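Local coordinates for protein 4-amino-4-deoxy-L-arabinose transferase or related glycosyltransferases of PMT family (Cupriavidus metallidurans, PDB 5EZM) that probably transfers 4-amino-4-deoxy-L-arabinose from a polyprenyl-phosphate carrier onto lipid A, as a zinc-binding membrane glycosyltransferase of the GT-C fold, at residues Y62-I65 and S66-M69; D526-T529 and K530-N534; A560-W563 and R564-V567. All coordinates share one frame; numbering follows the deposited sequence.

Interaction 1. Residues Y62-I65 and S66-M69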
loop_
_atom_site.group_PDB
_atom_site.type_symbol
_atom_site.label_atom_id
_atom_site.label_comp_id
_atom_site.label_asym_id
_atom_site.label_seq_id
_atom_site.Cartn_x
_atom_site.Cartn_y
_atom_site.Cartn_z
ATOM N N TYR A 62 -3.901 8.829 -4.443
ATOM C CA TYR A 62 -5.136 8.270 -3.909
ATOM C C TYR A 62 -5.761 9.188 -2.866
ATOM O O TYR A 62 -6.994 9.277 -2.780
ATOM C CB TYR A 62 -4.870 6.873 -3.351
ATOM C CG TYR A 62 -4.356 5.939 -4.423
ATOM C CD1 TYR A 62 -5.017 5.826 -5.641
ATOM C CD2 TYR A 62 -3.191 5.208 -4.240
ATOM C CE1 TYR A 62 -4.548 4.994 -6.636
ATOM C CE2 TYR A 62 -2.711 4.368 -5.234
ATOM C CZ TYR A 62 -3.394 4.266 -6.430
ATOM O OH TYR A 62 -2.926 3.435 -7.421
ATOM N N ALA A 63 -4.938 9.903 -2.091
ATOM C CA ALA A 63 -5.496 10.859 -1.140
ATOM C C ALA A 63 -6.246 11.972 -1.860
ATOM O O ALA A 63 -7.301 12.425 -1.395
ATOM C CB ALA A 63 -4.392 11.439 -0.259
ATOM N N GLU A 64 -5.726 12.411 -3.010
ATOM C CA GLU A 64 -6.346 13.509 -3.746
ATOM C C GLU A 64 -7.570 13.048 -4.523
ATOM O O GLU A 64 -8.590 13.743 -4.535
ATOM C CB GLU A 64 -5.336 14.155 -4.695
ATOM C CG GLU A 64 -5.963 15.134 -5.686
ATOM C CD GLU A 64 -6.635 16.329 -5.014
ATOM O OE1 GLU A 64 -6.361 16.594 -3.826
ATOM O OE2 GLU A 64 -7.436 17.012 -5.682
ATOM N N ILE A 65 -7.481 11.899 -5.196
ATOM C CA ILE A 65 -8.665 11.329 -5.834
ATOM C C ILE A 65 -9.788 11.195 -4.817
ATOM O O ILE A 65 -10.927 11.617 -5.055
ATOM C CB ILE A 65 -8.327 9.975 -6.481
ATOM C CG1 ILE A 65 -7.443 10.180 -7.712
ATOM C CG2 ILE A 65 -9.597 9.239 -6.856
ATOM C CD1 ILE A 65 -6.921 8.898 -8.316
ATOM N N SER A 66 -9.471 10.630 -3.651
ATOM C CA SER A 66 -10.485 10.493 -2.613
ATOM C C SER A 66 -10.991 11.850 -2.148
ATOM O O SER A 66 -12.182 12.006 -1.860
ATOM C CB SER A 66 -9.928 9.690 -1.443
ATOM O OG SER A 66 -9.684 8.353 -1.840
ATOM N N ARG A 67 -10.107 12.848 -2.072
ATOM C CA ARG A 67 -10.560 14.188 -1.711
ATOM C C ARG A 67 -11.578 14.713 -2.717
ATOM O O ARG A 67 -12.629 15.239 -2.337
ATOM C CB ARG A 67 -9.376 15.150 -1.608
ATOM C CG ARG A 67 -9.777 16.536 -1.113
ATOM C CD ARG A 67 -8.677 17.565 -1.328
ATOM N NE ARG A 67 -8.515 17.915 -2.736
ATOM C CZ ARG A 67 -9.255 18.820 -3.367
ATOM N NH1 ARG A 67 -9.037 19.080 -4.648
ATOM N NH2 ARG A 67 -10.215 19.463 -2.717
ATOM N N GLU A 68 -11.282 14.573 -4.012
ATOM C CA GLU A 68 -12.179 15.099 -5.036
ATOM C C GLU A 68 -13.511 14.367 -5.027
ATOM O O GLU A 68 -14.567 14.989 -5.193
ATOM C CB GLU A 68 -11.517 15.009 -6.410
ATOM C CG GLU A 68 -10.367 15.987 -6.586
ATOM C CD GLU A 68 -9.647 15.817 -7.905
ATOM O OE1 GLU A 68 -10.322 15.607 -8.937
ATOM O OE2 GLU A 68 -8.401 15.887 -7.907
ATOM N N MET A 69 -13.482 13.046 -4.839
ATOM C CA MET A 69 -14.727 12.302 -4.693
ATOM C C MET A 69 -15.515 12.805 -3.489
ATOM O O MET A 69 -16.736 12.988 -3.564
ATOM C CB MET A 69 -14.423 10.810 -4.564
ATOM C CG MET A 69 -15.642 9.915 -4.498
ATOM S SD MET A 69 -15.186 8.170 -4.435
ATOM C CE MET A 69 -14.332 7.957 -5.993
#
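E64 and R67 lie side by side on one turn of helix, and the arginine grips the carboxylate side-on: NE of R67 reaches OE1 of E64 at 2.8 Å, while NH1 of R67 meets OE2 of E64, also at 2.8 Å. The NH1 bond uses the syn lone pair of OE2, and the carboxylate and guanidinium planes stand 34° apart. E64 can turn to its neighbour because CG leaves anti to the backbone N (chi1 169°) and the chain then bends at chi2. With an alanine here, both bonds to R67 would go, and the guanidinium of R67 would probably be left without this mate and set free to turn. The spacing is i to i+3 within helix 58-72, which follows the predicted first membrane helix of this GT-C enzyme. Within the same stretch of helix, the carbonyl O of Y62 takes two donors from S66, its backbone N and its OG, each at 3.0 Å and from opposite faces of the carbonyl plane. Farther out, N81 and A82 hold the E68 carboxylate through their backbone N-H groups, F495 packs on A63 and E64, and helix 91-103 covers S66 through M93, T96 and Y100.

Interaction 2. Residues D526-T529 and K530-N534; sequences DSFT and KLWKN
F528 and W532 sit one helical turn apart near the end of helix 525-534, where the backbone N of W532 makes weak bonds to the carbonyls of both F528 and T529, and L531 N to S527 O and K533 N to T529 O are the sounder bonds. Their side chains leave the helix the same way, CG anti to the backbone N in each (chi1 164° for F528), and this brings the rings alongside one another. The far end of the phenyl does the touching: CZ of F528 comes to 3.4 Å from CE3 of W532, on the six-membered ring of the indole. With centroids 5.2 Å apart and planes at 42°, the rings meet obliquely. CB of W532 lies over one face of the phenyl, toward its rim, and Y484 meets F528 edge-to-face from the neighbouring strand. A540 of strand 539-542 touches both side chains, so this side of the helix packs on the sheet of the C-terminal domain.

T529 carries the polar contacts. Its OG1 donates to the carbonyl O of D526, 2.6 Å away, a side-chain bond back along the helix that supplements a weak backbone one. K530 folds over at chi2 and chi4, and its NZ makes a weak bond to OG1 of T529 at 3.2 Å; K530 also touches a crystal neighbour, so its pose may owe something to the lattice. The chemistry is therefore two-sided: van der Waals contact between the rings, which an oblique angle permits, probably contributes on the buried side, while on the solvent side the lysine is held here by a weak bond.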
loop_
_atom_site.group_PDB
_atom_site.type_symbol
_atom_site.label_atom_id
_atom_site.label_comp_id
_atom_site.label_asym_id
_atom_site.label_seq_id
_atom_site.Cartn_x
_atom_site.Cartn_y
_atom_site.Cartn_z
ATOM N N ASP A 526 2.393 25.805 -25.816
ATOM C CA ASP A 526 2.298 26.968 -26.692
ATOM C C ASP A 526 0.958 27.680 -26.530
ATOM O O ASP A 526 0.893 28.913 -26.588
ATOM C CB ASP A 526 2.530 26.546 -28.142
ATOM C CG ASP A 526 3.985 26.198 -28.420
ATOM O OD1 ASP A 526 4.871 26.994 -28.041
ATOM O OD2 ASP A 526 4.245 25.126 -29.004
ATOM N N SER A 527 -0.122 26.925 -26.321
ATOM C CA SER A 527 -1.393 27.553 -25.972
ATOM C C SER A 527 -1.363 28.101 -24.552
ATOM O O SER A 527 -2.010 29.118 -24.257
ATOM C CB SER A 527 -2.536 26.553 -26.126
ATOM O OG SER A 527 -2.535 25.976 -27.418
ATOM N N PHE A 528 -0.613 27.445 -23.666
ATOM C CA PHE A 528 -0.500 27.925 -22.297
ATOM C C PHE A 528 0.170 29.289 -22.236
ATOM O O PHE A 528 -0.075 30.052 -21.296
ATOM C CB PHE A 528 0.271 26.917 -21.447
ATOM C CG PHE A 528 0.761 27.477 -20.145
ATOM C CD1 PHE A 528 -0.115 27.693 -19.094
ATOM C CD2 PHE A 528 2.099 27.796 -19.974
ATOM C CE1 PHE A 528 0.333 28.216 -17.894
ATOM C CE2 PHE A 528 2.556 28.316 -18.775
ATOM C CZ PHE A 528 1.673 28.525 -17.733
ATOM N N THR A 529 1.023 29.615 -23.214
ATOM C CA THR A 529 1.639 30.939 -23.216
ATOM C C THR A 529 0.599 32.021 -23.477
ATOM O O THR A 529 0.583 33.053 -22.793
ATOM C CB THR A 529 2.761 31.014 -24.254
ATOM O OG1 THR A 529 2.209 30.930 -25.575
ATOM C CG2 THR A 529 3.755 29.882 -24.048
ATOM N N LYS A 530 -0.282 31.801 -24.457
ATOM C CA LYS A 530 -1.338 32.768 -24.738
ATOM C C LYS A 530 -2.325 32.860 -23.582
ATOM O O LYS A 530 -2.766 33.958 -23.221
ATOM C CB LYS A 530 -2.059 32.396 -26.032
ATOM C CG LYS A 530 -1.147 32.358 -27.244
ATOM C CD LYS A 530 -0.583 33.731 -27.552
ATOM C CE LYS A 530 0.511 33.646 -28.599
ATOM N NZ LYS A 530 1.652 32.808 -28.131
ATOM N N LEU A 531 -2.685 31.718 -22.986
ATOM C CA LEU A 531 -3.515 31.761 -21.786
ATOM C C LEU A 531 -2.820 32.511 -20.660
ATOM O O LEU A 531 -3.479 33.165 -19.845
ATOM C CB LEU A 531 -3.863 30.345 -21.328
ATOM C CG LEU A 531 -5.212 29.771 -21.752
ATOM C CD1 LEU A 531 -5.371 28.366 -21.193
ATOM C CD2 LEU A 531 -6.344 30.663 -21.276
ATOM N N TRP A 532 -1.492 32.437 -20.613
ATOM C CA TRP A 532 -0.722 32.984 -19.503
ATOM C C TRP A 532 -0.553 34.490 -19.630
ATOM O O TRP A 532 -0.584 35.205 -18.623
ATOM C CB TRP A 532 0.638 32.290 -19.446
ATOM C CG TRP A 532 1.517 32.700 -18.310
ATOM C CD1 TRP A 532 2.571 33.565 -18.359
ATOM C CD2 TRP A 532 1.436 32.241 -16.956
ATOM N NE1 TRP A 532 3.146 33.679 -17.119
ATOM C CE2 TRP A 532 2.471 32.873 -16.240
ATOM C CE3 TRP A 532 0.588 31.361 -16.278
ATOM C CZ2 TRP A 532 2.679 32.653 -14.884
ATOM C CZ3 TRP A 532 0.798 31.144 -14.928
ATOM C CH2 TRP A 532 1.832 31.791 -14.246
ATOM N N LYS A 533 -0.376 34.985 -20.854
ATOM C CA LYS A 533 -0.175 36.409 -21.078
ATOM C C LYS A 533 -1.468 37.166 -21.337
ATOM O O LYS A 533 -1.496 38.389 -21.153
ATOM C CB LYS A 533 0.781 36.629 -22.256
ATOM C CG LYS A 533 2.216 36.223 -21.965
ATOM C CD LYS A 533 3.150 36.613 -23.097
ATOM C CE LYS A 533 2.851 35.821 -24.355
ATOM N NZ LYS A 533 3.827 36.132 -25.437
ATOM N N ASN A 534 -2.536 36.482 -21.753
ATOM C CA ASN A 534 -3.781 37.156 -22.088
ATOM C C ASN A 534 -4.990 36.665 -21.310
ATOM O O ASN A 534 -6.011 37.359 -21.297
ATOM C CB ASN A 534 -4.074 37.023 -23.592
ATOM C CG ASN A 534 -3.008 37.677 -24.454
ATOM O OD1 ASN A 534 -2.021 37.041 -24.825
ATOM N ND2 ASN A 534 -3.202 38.953 -24.777
#

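Interaction 3. Residues A560-W563 and R564-V567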
loop_
_atom_site.group_PDB
_atom_site.type_symbol
_atom_site.label_atom_id
_atom_site.label_comp_id
_atom_site.label_asym_id
_atom_site.label_seq_id
_atom_site.Cartn_x
_atom_site.Cartn_y
_atom_site.Cartn_z
ATOM N N ALA A 560 6.537 30.537 -5.047
ATOM C CA ALA A 560 7.229 29.712 -4.065
ATOM C C ALA A 560 8.127 28.717 -4.784
ATOM O O ALA A 560 7.917 28.399 -5.956
ATOM C CB ALA A 560 6.244 28.983 -3.144
ATOM N N ARG A 561 9.139 28.235 -4.065
ATOM C CA ARG A 561 10.055 27.233 -4.591
ATOM C C ARG A 561 10.380 26.219 -3.507
ATOM O O ARG A 561 10.381 26.536 -2.315
ATOM C CB ARG A 561 11.375 27.840 -5.089
ATOM C CG ARG A 561 11.234 29.051 -5.981
ATOM C CD ARG A 561 12.595 29.588 -6.411
ATOM N NE ARG A 561 13.517 29.780 -5.292
ATOM C CZ ARG A 561 13.551 30.866 -4.524
ATOM N NH1 ARG A 561 12.706 31.863 -4.740
ATOM N NH2 ARG A 561 14.428 30.953 -3.533
ATOM N N ASP A 562 10.650 24.993 -3.937
ATOM C CA ASP A 562 11.370 24.020 -3.123
ATOM C C ASP A 562 12.323 23.287 -4.063
ATOM O O ASP A 562 12.664 23.780 -5.145
ATOM C CB ASP A 562 10.404 23.105 -2.354
ATOM C CG ASP A 562 9.431 22.383 -3.258
ATOM O OD1 ASP A 562 9.862 21.865 -4.309
ATOM O OD2 ASP A 562 8.231 22.327 -2.913
ATOM N N TRP A 563 12.760 22.093 -3.671
ATOM C CA TRP A 563 13.766 21.393 -4.458
ATOM C C TRP A 563 13.199 20.731 -5.709
ATOM O O TRP A 563 13.966 20.409 -6.624
ATOM C CB TRP A 563 14.467 20.346 -3.598
ATOM C CG TRP A 563 15.318 20.931 -2.530
ATOM C CD1 TRP A 563 15.118 20.848 -1.182
ATOM C CD2 TRP A 563 16.513 21.697 -2.712
ATOM N NE1 TRP A 563 16.120 21.510 -0.513
ATOM C CE2 TRP A 563 16.988 22.042 -1.429
ATOM C CE3 TRP A 563 17.231 22.121 -3.835
ATOM C CZ2 TRP A 563 18.148 22.784 -1.240
ATOM C CZ3 TRP A 563 18.377 22.863 -3.645
ATOM C CH2 TRP A 563 18.824 23.191 -2.358
ATOM N N ARG A 564 11.885 20.523 -5.778
ATOM C CA ARG A 564 11.289 19.776 -6.871
ATOM C C ARG A 564 10.321 20.583 -7.725
ATOM O O ARG A 564 9.894 20.086 -8.774
ATOM C CB ARG A 564 10.556 18.535 -6.333
ATOM C CG ARG A 564 11.465 17.531 -5.634
ATOM C CD ARG A 564 10.712 16.270 -5.220
ATOM N NE ARG A 564 10.120 15.578 -6.363
ATOM C CZ ARG A 564 8.833 15.643 -6.696
ATOM N NH1 ARG A 564 7.994 16.365 -5.967
ATOM N NH2 ARG A 564 8.384 14.984 -7.756
ATOM N N ARG A 565 9.965 21.801 -7.324
ATOM C CA ARG A 565 8.934 22.535 -8.039
ATOM C C ARG A 565 9.158 24.033 -7.895
ATOM O O ARG A 565 9.674 24.513 -6.880
ATOM C CB ARG A 565 7.530 22.150 -7.538
ATOM C CG ARG A 565 7.399 22.149 -6.024
ATOM C CD ARG A 565 5.998 21.812 -5.524
ATOM N NE ARG A 565 5.643 20.403 -5.663
ATOM C CZ ARG A 565 6.087 19.423 -4.877
ATOM N NH1 ARG A 565 6.940 19.675 -3.891
ATOM N NH2 ARG A 565 5.686 18.175 -5.089
ATOM N N VAL A 566 8.781 24.755 -8.946
ATOM C CA VAL A 566 8.694 26.209 -8.963
ATOM C C VAL A 566 7.233 26.567 -9.193
ATOM O O VAL A 566 6.587 26.007 -10.091
ATOM C CB VAL A 566 9.585 26.823 -10.059
ATOM C CG1 VAL A 566 9.557 28.344 -9.985
ATOM C CG2 VAL A 566 11.006 26.297 -9.957
ATOM N N VAL A 567 6.713 27.481 -8.379
ATOM C CA VAL A 567 5.316 27.898 -8.433
ATOM C C VAL A 567 5.283 29.392 -8.711
ATOM O O VAL A 567 5.790 30.192 -7.908
ATOM C CB VAL A 567 4.566 27.568 -7.134
ATOM C CG1 VAL A 567 3.104 27.976 -7.255
ATOM C CG2 VAL A 567 4.692 26.084 -6.813
#
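The guanidinium of R565 meets D562 at its edge, not over a face: OD2 of D562 lies in the guanidinium plane, 3.1 Å from NH1 of R565, in a salt bridge. The carboxylate stands almost upright to that plane, at 87°, and the donor comes to OD2 on its syn side but 30° out of the carboxylate plane. One oxygen alone thus takes this grip. NH2 of R565 lies at the edge of the R564 guanidinium, and both arginines point an NH1 at the carbonyl of A464, the bond from R564 being weak. R565 also has a stronger partner in D490, which takes its NE.

The other oxygen of D562 works on the backbone. OD1 accepts from the N of R564 at 2.8 Å, closing an Asx turn, and more weakly from the N of R565 at 3.0 Å. This suits a chi1 of 56°, which sets CG between the backbone N and the carbonyl carbon and so aims the carboxylate back across the turn. In the other direction, the N of D562 reaches the carbonyl O of R565 at 3.1 Å. W563 and R564 make the corner of a tight beta-hairpin, and beyond it A560 and V567 form a hydrogen-bonded antiparallel pair, with R561 and V566 the non-hydrogen-bonded pair next to it.

A560 and V567 turn to the same face of the sheet, where I473 of helix 470-474 rests on both. V566 faces the other way, against P544 and Y547 of helix 544-550. Strand 566-569 runs between 557-561 and 539-542, antiparallel to each, and V566 bonds to M542 through the backbone.

How the interactions relate
Interactions 2 and 3 both belong to the C-terminal domain, with centres about 21 Å apart and nearest atoms about 7 Å apart. The sheet joins them: strand 539-542 takes the packing of interaction 2 and neighbours the hairpin of interaction 3. Interaction 1 lies on helix 58-72, in the N-terminal part, its centre about 23 Å from that of interaction 3 and about 29 Å from that of interaction 2. It alone lies near the zinc site, the side chain of Y62 being about 7 Å from that of E87 and about 8 Å from that of H270. Helix 493-497 of the C-terminal part meets interaction 1, joining the two regions.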